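Local coordinates for protein Xaa-Pro dipeptidase (Lactobacillus brevis, PDB 3I7M) that is the N-terminal, creatinase/prolidase-type domain of a probable manganese-dependent metallopeptidase of family M24B, which as a whole probably cleaves Xaa-Pro dipeptides, at residues 14-19 with 126-131; 41-46 with 83-88; 90-95 with 119-124. All coordinates share one frame; numbering follows the deposited sequence.

Contact 1: 14-19 with 126-131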
loop_
_atom_site.group_PDB
_atom_site.type_symbol
_atom_site.label_atom_id
_atom_site.label_comp_id
_atom_site.label_asym_id
_atom_site.label_seq_id
_atom_site.Cartn_x
_atom_site.Cartn_y
_atom_site.Cartn_z
ATOM N N ALA A 14 4.653 11.101 -7.253
ATOM C CA ALA A 14 4.809 12.564 -7.282
ATOM C C ALA A 14 4.472 13.180 -8.628
ATOM O O ALA A 14 3.728 14.174 -8.716
ATOM C CB ALA A 14 6.279 12.888 -6.843
ATOM N N GLN A 15 4.904 12.541 -9.703
ATOM C CA GLN A 15 4.586 13.002 -11.040
ATOM C C GLN A 15 3.110 12.996 -11.394
ATOM O O GLN A 15 2.666 13.793 -12.207
ATOM C CB GLN A 15 5.357 12.170 -12.072
ATOM C CG GLN A 15 6.851 12.415 -12.024
ATOM C CD GLN A 15 7.613 11.437 -12.909
ATOM O OE1 GLN A 15 7.013 10.536 -13.522
ATOM N NE2 GLN A 15 8.926 11.585 -12.970
ATOM N N HIS A 16 2.344 12.120 -10.752
ATOM C CA HIS A 16 0.909 12.042 -10.913
ATOM C C HIS A 16 0.136 12.811 -9.861
ATOM O O HIS A 16 -1.086 12.719 -9.796
ATOM C CB HIS A 16 0.525 10.559 -10.910
ATOM C CG HIS A 16 0.866 9.871 -12.189
ATOM N ND1 HIS A 16 2.137 9.507 -12.509
ATOM C CD2 HIS A 16 0.109 9.566 -13.276
ATOM C CE1 HIS A 16 2.172 8.987 -13.720
ATOM N NE2 HIS A 16 0.940 8.975 -14.193
ATOM N N HIS A 17 0.835 13.564 -9.030
ATOM C CA HIS A 17 0.206 14.451 -8.075
ATOM C C HIS A 17 -0.663 13.621 -7.103
ATOM O O HIS A 17 -1.734 14.072 -6.654
ATOM C CB HIS A 17 -0.569 15.545 -8.861
ATOM C CG HIS A 17 0.161 16.043 -10.096
ATOM N ND1 HIS A 17 -0.318 15.863 -11.380
ATOM C CD2 HIS A 17 1.361 16.649 -10.232
ATOM C CE1 HIS A 17 0.543 16.361 -12.250
ATOM N NE2 HIS A 17 1.559 16.872 -11.578
ATOM N N ALA A 18 -0.211 12.414 -6.813
ATOM C CA ALA A 18 -0.899 11.519 -5.888
ATOM C C ALA A 18 -0.391 11.748 -4.472
ATOM O O ALA A 18 0.831 11.859 -4.227
ATOM C CB ALA A 18 -0.646 10.071 -6.263
ATOM N N SER A 19 -1.298 11.737 -3.511
ATOM C CA SER A 19 -0.923 11.766 -2.144
ATOM C C SER A 19 -0.216 10.511 -1.664
ATOM O O SER A 19 0.580 10.539 -0.696
ATOM C CB SER A 19 -2.133 11.968 -1.237
ATOM O OG SER A 19 -2.795 13.221 -1.504
ATOM N N PHE A 126 -9.938 8.222 -5.997
ATOM C CA PHE A 126 -9.234 7.059 -6.515
ATOM C C PHE A 126 -9.353 7.069 -8.032
ATOM O O PHE A 126 -10.012 6.236 -8.659
ATOM C CB PHE A 126 -9.800 5.755 -5.891
ATOM C CG PHE A 126 -9.408 5.547 -4.473
ATOM C CD1 PHE A 126 -8.420 4.690 -4.139
ATOM C CD2 PHE A 126 -10.023 6.245 -3.436
ATOM C CE1 PHE A 126 -8.040 4.443 -2.818
ATOM C CE2 PHE A 126 -9.636 6.036 -2.082
ATOM C CZ PHE A 126 -8.628 5.155 -1.791
ATOM N N ASP A 127 -8.689 8.048 -8.639
ATOM C CA ASP A 127 -8.781 8.278 -10.070
ATOM C C ASP A 127 -7.454 7.986 -10.777
ATOM O O ASP A 127 -7.214 8.393 -11.901
ATOM C CB ASP A 127 -9.292 9.700 -10.334
ATOM C CG ASP A 127 -8.504 10.770 -9.714
ATOM O OD1 ASP A 127 -7.470 10.578 -9.054
ATOM O OD2 ASP A 127 -8.973 11.916 -9.985
ATOM N N LEU A 128 -6.574 7.269 -10.107
ATOM C CA LEU A 128 -5.256 6.927 -10.642
ATOM C C LEU A 128 -5.009 5.400 -10.594
ATOM O O LEU A 128 -5.288 4.755 -9.571
ATOM C CB LEU A 128 -4.165 7.584 -9.816
ATOM C CG LEU A 128 -4.016 9.094 -9.951
ATOM C CD1 LEU A 128 -3.014 9.600 -8.932
ATOM C CD2 LEU A 128 -3.562 9.528 -11.327
ATOM N N ASP A 129 -4.459 4.832 -11.657
ATOM C CA ASP A 129 -4.236 3.408 -11.810
ATOM C C ASP A 129 -2.769 3.233 -12.107
ATOM O O ASP A 129 -2.264 3.721 -13.098
ATOM C CB ASP A 129 -5.124 2.844 -12.919
ATOM C CG ASP A 129 -5.138 1.345 -12.958
ATOM O OD1 ASP A 129 -4.449 0.708 -12.149
ATOM O OD2 ASP A 129 -5.896 0.816 -13.798
ATOM N N ILE A 130 -2.073 2.524 -11.227
ATOM C CA ILE A 130 -0.654 2.209 -11.404
ATOM C C ILE A 130 -0.426 0.848 -12.058
ATOM O O ILE A 130 0.725 0.475 -12.303
ATOM C CB ILE A 130 0.132 2.368 -10.075
ATOM C CG1 ILE A 130 1.620 2.580 -10.296
ATOM C CG2 ILE A 130 -0.212 1.221 -9.079
ATOM C CD1 ILE A 130 2.365 2.987 -9.055
ATOM N N THR A 131 -1.523 0.180 -12.459
ATOM C CA THR A 131 -1.434 -1.170 -13.046
ATOM C C THR A 131 -0.416 -1.223 -14.206
ATOM O O THR A 131 0.491 -2.043 -14.205
ATOM C CB THR A 131 -2.802 -1.645 -13.509
ATOM O OG1 THR A 131 -3.613 -1.826 -12.351
ATOM C CG2 THR A 131 -2.676 -3.022 -14.279
#
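The imidazole of His16 receives Leu128 at its edge, near the ring plane, where CD2 of the leucine stands 4.2 Å from CD2 of the histidine. The ring is also stacked with Trp12, in the last turn of helix 5-15, and its ND1 is hydrogen-bonded to the Trp12 carbonyl oxygen, which together probably fix how the ring is turned. The two methyls of Leu128 divide the work. While CD2 attends to the imidazole, CD1 lies 3.8 Å from the backbone oxygen His16 O and 3.6 Å from the Ala18 methyl, CB. With CG anti to its own carbonyl carbon (chi1 -71°), the leucine carries both methyls toward the chain just past the helix end.

That end is a Schellman motif. His17, at positive phi, is its C-prime residue; His17 N bonds to Ala14 O at 3.0 Å, and Ala18 N to Thr13 O. The reversal turns Ala18 toward strand 125-129, whose backbone pairs with strand 101-104 through Leu128 and Ile104. Farther along, Asp129 caps the turn into helix 131-136, its OD1 accepting from Thr131 N at 3.0 Å and from Thr131 OG1 at 2.7 Å.

The direct contact between the segments is thus small and made by leucine methyls; among the polar bonds named, those of the Schellman motif and the Asp129 cap serve each segment's own chain.

Contact 2: 41-46 with 83-88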
loop_
_atom_site.group_PDB
_atom_site.type_symbol
_atom_site.label_atom_id
_atom_site.label_comp_id
_atom_site.label_asym_id
_atom_site.label_seq_id
_atom_site.Cartn_x
_atom_site.Cartn_y
_atom_site.Cartn_z
ATOM N N GLU A 41 -7.596 -13.638 2.298
ATOM C CA GLU A 41 -8.728 -12.852 2.752
ATOM C C GLU A 41 -8.231 -11.673 3.584
ATOM O O GLU A 41 -8.824 -10.613 3.551
ATOM C CB GLU A 41 -9.739 -13.703 3.498
ATOM C CG GLU A 41 -10.144 -14.998 2.744
ATOM C CD GLU A 41 -11.641 -15.279 2.754
ATOM O OE1 GLU A 41 -12.380 -14.654 3.552
ATOM O OE2 GLU A 41 -12.077 -16.135 1.957
ATOM N N ARG A 42 -7.095 -11.812 4.265
ATOM C CA ARG A 42 -6.583 -10.720 5.074
ATOM C C ARG A 42 -5.932 -9.607 4.227
ATOM O O ARG A 42 -5.941 -9.648 2.989
ATOM C CB ARG A 42 -5.677 -11.224 6.184
ATOM C CG ARG A 42 -6.470 -11.882 7.397
ATOM C CD ARG A 42 -5.477 -12.539 8.343
ATOM N NE ARG A 42 -6.002 -13.424 9.362
ATOM C CZ ARG A 42 -6.550 -14.582 9.076
ATOM N NH1 ARG A 42 -6.930 -15.394 10.042
ATOM N NH2 ARG A 42 -6.676 -14.958 7.821
ATOM N N VAL A 43 -5.413 -8.600 4.893
ATOM C CA VAL A 43 -4.995 -7.378 4.220
ATOM C C VAL A 43 -3.476 -7.273 4.282
ATOM O O VAL A 43 -2.847 -7.235 5.368
ATOM C CB VAL A 43 -5.661 -6.126 4.834
ATOM C CG1 VAL A 43 -5.141 -4.833 4.142
ATOM C CG2 VAL A 43 -7.131 -6.225 4.796
ATOM N N LEU A 44 -2.829 -7.272 3.122
ATOM C CA LEU A 44 -1.393 -7.049 2.945
ATOM C C LEU A 44 -1.232 -5.900 1.958
ATOM O O LEU A 44 -1.839 -5.960 0.864
ATOM C CB LEU A 44 -0.735 -8.279 2.397
ATOM C CG LEU A 44 0.715 -8.163 1.932
ATOM C CD1 LEU A 44 1.684 -7.958 3.122
ATOM C CD2 LEU A 44 1.146 -9.362 1.097
ATOM N N ALA A 45 -0.513 -4.869 2.353
ATOM C CA ALA A 45 -0.370 -3.701 1.471
ATOM C C ALA A 45 0.981 -3.097 1.619
ATOM O O ALA A 45 1.639 -3.219 2.662
ATOM C CB ALA A 45 -1.453 -2.647 1.878
ATOM N N LEU A 46 1.391 -2.392 0.582
ATOM C CA LEU A 46 2.626 -1.613 0.581
ATOM C C LEU A 46 2.253 -0.193 0.156
ATOM O O LEU A 46 1.687 -0.014 -0.924
ATOM C CB LEU A 46 3.678 -2.244 -0.316
ATOM C CG LEU A 46 5.115 -1.769 -0.145
ATOM C CD1 LEU A 46 6.070 -2.784 -0.803
ATOM C CD2 LEU A 46 5.228 -0.405 -0.745
ATOM N N ASN A 83 -9.444 -3.788 13.019
ATOM C CA ASN A 83 -9.906 -3.207 11.755
ATOM C C ASN A 83 -8.687 -2.741 10.925
ATOM O O ASN A 83 -8.075 -1.728 11.234
ATOM C CB ASN A 83 -10.856 -2.015 11.994
ATOM C CG ASN A 83 -11.438 -1.407 10.676
ATOM O OD1 ASN A 83 -10.846 -1.475 9.608
ATOM N ND2 ASN A 83 -12.622 -0.843 10.768
ATOM N N PRO A 84 -8.316 -3.486 9.875
ATOM C CA PRO A 84 -7.095 -3.154 9.168
ATOM C C PRO A 84 -7.182 -1.816 8.440
ATOM O O PRO A 84 -6.210 -1.129 8.303
ATOM C CB PRO A 84 -6.886 -4.333 8.212
ATOM C CG PRO A 84 -8.303 -4.828 7.936
ATOM C CD PRO A 84 -9.005 -4.663 9.288
ATOM N N TRP A 85 -8.384 -1.444 7.977
ATOM C CA TRP A 85 -8.544 -0.227 7.243
ATOM C C TRP A 85 -8.317 1.012 8.109
ATOM O O TRP A 85 -7.674 1.968 7.678
ATOM C CB TRP A 85 -9.914 -0.186 6.527
ATOM C CG TRP A 85 -10.137 -1.421 5.719
ATOM C CD1 TRP A 85 -10.980 -2.445 5.987
ATOM C CD2 TRP A 85 -9.357 -1.817 4.577
ATOM N NE1 TRP A 85 -10.790 -3.450 5.039
ATOM C CE2 TRP A 85 -9.820 -3.062 4.170
ATOM C CE3 TRP A 85 -8.336 -1.216 3.857
ATOM C CZ2 TRP A 85 -9.250 -3.732 3.019
ATOM C CZ3 TRP A 85 -7.809 -1.885 2.758
ATOM C CH2 TRP A 85 -8.265 -3.130 2.388
ATOM N N ALA A 86 -8.863 0.946 9.326
ATOM C CA ALA A 86 -8.664 2.038 10.275
ATOM C C ALA A 86 -7.221 2.139 10.660
ATOM O O ALA A 86 -6.697 3.228 10.748
ATOM C CB ALA A 86 -9.516 1.873 11.494
HETATM N N MSE A 87 -6.568 0.999 10.818
HETATM C CA MSE A 87 -5.161 1.010 11.196
HETATM C C MSE A 87 -4.259 1.515 10.082
HETATM O O MSE A 87 -3.344 2.248 10.332
HETATM C CB MSE A 87 -4.763 -0.348 11.632
HETATM C CG MSE A 87 -5.388 -0.698 12.942
HETATM SE SE MSE A 87 -5.072 -2.497 13.422
HETATM C CE MSE A 87 -3.164 -2.467 13.755
ATOM N N ILE A 88 -4.534 1.158 8.830
ATOM C CA ILE A 88 -3.780 1.701 7.717
ATOM C C ILE A 88 -3.978 3.187 7.668
ATOM O O ILE A 88 -3.037 3.942 7.458
ATOM C CB ILE A 88 -4.262 1.098 6.359
ATOM C CG1 ILE A 88 -3.779 -0.340 6.217
ATOM C CG2 ILE A 88 -3.748 1.920 5.156
ATOM C CD1 ILE A 88 -4.568 -1.158 5.240
#
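Val43 pushes both of its methyls against the first turns of helix 84-94, and nearly all of the close packing here is its own. CG2 meets Pro84 CG at 3.6 Å and Trp85 CZ2 at 3.7 Å, lodged between the proline ring and the benzo part of the indole, which it approaches obliquely. CG1, anti to the backbone N (chi1 177°), points the other way along the helix and touches Ile88 CD1 at 3.9 Å and Trp85 CH2 at 4.0 Å. The valine and proline side chains cross at about a right angle. Pro84 also rests its CG over one face of the neighbouring indole, offset toward the rim, so the two residues that hold the valine methyl brace each other.

The contact joins a helix to the central mixed sheet of this creatinase/prolidase N-terminal domain: Val43 lies in the run leading into strand 45-48, and Tyr22 of the adjacent strand 20-23 touches Val43, Trp85 and Ile88. Trimming Val43 to an alanine removes both methyls and is likely to leave Pro84, the indole and Ile88 CD1 without their common partner, opening a gap between helix and sheet.

The other side is looser and more polar. Asn83, exposed at the N-cap, turns its amide to the helix start: OD1 accepts from Ala86 N at 3.1 Å, with the donor well above the carbonyl plane, and weakly from Trp85 N. Arg42, also exposed, leads its side chain away from the helix to a salt bridge with Asp80, while Arg113 binds the carbonyl oxygens of Glu41 and Arg42.

Contact 3: 90-95 with 119-124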
loop_
_atom_site.group_PDB
_atom_site.type_symbol
_atom_site.label_atom_id
_atom_site.label_comp_id
_atom_site.label_asym_id
_atom_site.label_seq_id
_atom_site.Cartn_x
_atom_site.Cartn_y
_atom_site.Cartn_z
ATOM N N ASP A 90 -4.757 5.188 10.090
ATOM C CA ASP A 90 -4.049 5.795 11.192
ATOM C C ASP A 90 -2.563 5.980 10.845
ATOM O O ASP A 90 -1.978 7.005 11.146
ATOM C CB ASP A 90 -4.186 4.945 12.463
ATOM C CG ASP A 90 -5.616 4.882 12.990
ATOM O OD1 ASP A 90 -6.476 5.705 12.556
ATOM O OD2 ASP A 90 -5.888 4.002 13.844
ATOM N N GLN A 91 -1.942 4.991 10.198
ATOM C CA GLN A 91 -0.542 5.097 9.767
ATOM C C GLN A 91 -0.362 6.275 8.802
ATOM O O GLN A 91 0.673 6.944 8.804
ATOM C CB GLN A 91 -0.032 3.783 9.174
ATOM C CG GLN A 91 0.040 2.693 10.177
ATOM C CD GLN A 91 1.074 2.914 11.234
ATOM O OE1 GLN A 91 2.121 3.438 10.954
ATOM N NE2 GLN A 91 0.796 2.444 12.410
ATOM N N VAL A 92 -1.301 6.444 7.873
ATOM C CA VAL A 92 -1.250 7.539 6.908
ATOM C C VAL A 92 -1.436 8.890 7.615
ATOM O O VAL A 92 -0.663 9.837 7.379
ATOM C CB VAL A 92 -2.280 7.296 5.793
ATOM C CG1 VAL A 92 -2.442 8.523 4.846
ATOM C CG2 VAL A 92 -1.948 6.043 4.955
ATOM N N LYS A 93 -2.422 8.955 8.496
ATOM C CA LYS A 93 -2.668 10.162 9.283
ATOM C C LYS A 93 -1.481 10.531 10.200
ATOM O O LYS A 93 -1.132 11.744 10.294
ATOM C CB LYS A 93 -4.040 10.032 9.996
ATOM C CG LYS A 93 -5.245 10.012 8.981
ATOM C CD LYS A 93 -6.552 9.541 9.616
ATOM C CE LYS A 93 -7.697 9.428 8.619
ATOM N NZ LYS A 93 -8.980 9.000 9.287
ATOM N N GLN A 94 -0.774 9.547 10.753
ATOM C CA GLN A 94 0.450 9.790 11.565
ATOM C C GLN A 94 1.566 10.408 10.755
ATOM O O GLN A 94 2.444 11.114 11.312
ATOM C CB GLN A 94 0.984 8.482 12.115
ATOM C CG GLN A 94 0.180 7.901 13.203
ATOM C CD GLN A 94 0.688 6.522 13.636
ATOM O OE1 GLN A 94 1.865 6.154 13.420
ATOM N NE2 GLN A 94 -0.189 5.766 14.261
ATOM N N ARG A 95 1.536 10.169 9.428
ATOM C CA ARG A 95 2.553 10.629 8.514
ATOM C C ARG A 95 2.130 11.963 7.887
ATOM O O ARG A 95 2.746 12.437 6.935
ATOM C CB ARG A 95 2.811 9.555 7.438
ATOM C CG ARG A 95 3.612 8.443 8.015
ATOM C CD ARG A 95 3.667 7.259 7.049
ATOM N NE ARG A 95 4.598 6.239 7.450
ATOM C CZ ARG A 95 4.370 5.342 8.400
ATOM N NH1 ARG A 95 3.204 5.303 9.061
ATOM N NH2 ARG A 95 5.286 4.405 8.649
ATOM N N ALA A 119 -13.302 4.998 2.825
ATOM C CA ALA A 119 -14.188 5.399 3.952
ATOM C C ALA A 119 -13.429 5.950 5.115
ATOM O O ALA A 119 -14.014 6.680 5.914
ATOM C CB ALA A 119 -15.049 4.231 4.385
ATOM N N GLN A 120 -12.158 5.678 5.236
ATOM C CA GLN A 120 -11.378 6.118 6.406
ATOM C C GLN A 120 -10.825 7.517 6.257
ATOM O O GLN A 120 -10.280 8.044 7.223
ATOM C CB GLN A 120 -10.259 5.124 6.632
ATOM C CG GLN A 120 -10.772 3.788 7.009
ATOM C CD GLN A 120 -11.385 3.710 8.427
ATOM O OE1 GLN A 120 -10.904 4.380 9.353
ATOM N NE2 GLN A 120 -12.458 2.971 8.570
ATOM N N PHE A 121 -10.948 8.110 5.070
ATOM C CA PHE A 121 -10.380 9.420 4.731
ATOM C C PHE A 121 -11.451 10.427 4.397
ATOM O O PHE A 121 -12.549 10.033 4.013
ATOM C CB PHE A 121 -9.397 9.297 3.593
ATOM C CG PHE A 121 -8.262 8.367 3.903
ATOM C CD1 PHE A 121 -8.121 7.192 3.195
ATOM C CD2 PHE A 121 -7.332 8.681 4.872
ATOM C CE1 PHE A 121 -7.104 6.347 3.469
ATOM C CE2 PHE A 121 -6.298 7.810 5.102
ATOM C CZ PHE A 121 -6.197 6.668 4.379
ATOM N N SER A 122 -11.157 11.717 4.525
ATOM C CA SER A 122 -12.268 12.669 4.420
ATOM C C SER A 122 -12.815 12.832 3.013
ATOM O O SER A 122 -14.027 12.817 2.819
ATOM C CB SER A 122 -11.926 14.012 5.010
ATOM O OG SER A 122 -10.614 14.348 4.707
ATOM N N ALA A 123 -11.950 12.948 2.016
ATOM C CA ALA A 123 -12.457 13.077 0.640
ATOM C C ALA A 123 -11.377 12.714 -0.356
ATOM O O ALA A 123 -10.873 13.532 -1.103
ATOM C CB ALA A 123 -13.038 14.450 0.334
ATOM N N PRO A 124 -11.022 11.454 -0.380
ATOM C CA PRO A 124 -10.002 10.991 -1.338
ATOM C C PRO A 124 -10.590 10.796 -2.737
ATOM O O PRO A 124 -11.817 10.719 -2.885
ATOM C CB PRO A 124 -9.606 9.625 -0.759
ATOM C CG PRO A 124 -10.911 9.145 -0.120
ATOM C CD PRO A 124 -11.547 10.331 0.438
#
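Val92 is the first residue along helix 84-94 in this segment to meet the loop 119-124, and it does so through CG1, which lies 3.9 Å from Phe121 CE2. Placing CG1 anti to the backbone N (chi1 171°) turns this methyl to the phenyl ring, which it approaches obliquely, and the two side chains cross at about a right angle. Met20 of strand 20-23 touches both residues, placing the valine and the phenylalanine in the interior between helix and sheet.

Lys93 follows with a different kind of contact. Its chain is extended beyond CG and runs past the phenyl ring, where CE comes within 3.8 Å of Phe121 CD2, before NZ reaches Gln120 O. This hydrogen bond is short, 2.6 Å, and nearly along the C=O axis, the angle at the oxygen being 175°. In this domain the loop connects helix 111-118 to the edge strand 125-129; the lysine thus ties the loop's backbone to a neighbouring helix, and Phe121 packs alongside, against Val92 and the lysine's CE.

Arg95 turns back along the helix instead of toward the loop: its NH1 donates to Gln91 O at 3.0 Å and to Gln91 OE1 at 2.9 Å. Both acceptors lie close to the guanidinium plane, so one nitrogen grips the backbone and the side chain of the same glutamine, and Phe55 of strand 55-59 touches both residues.

How the contacts relate
Contacts 2 and 3 share helix 84-94, one packing against its beginning and the other against its end, with centres 13 Å apart. They also touch directly: Gln120 OE1 of contact 3 lies 3.4 Å from Ala86 CA of contact 2. Contact 1 stands apart, its centre about 20 Å from that of contact 2 on the opposite side of the chain's centre, although both reach the same mixed sheet. Its link to contact 3 is through sequence, since loop 119-124 runs on toward strand 125-129. Both other contacts are nested inside the long loop that contact 1 closes. All three belong to the N-terminal domain.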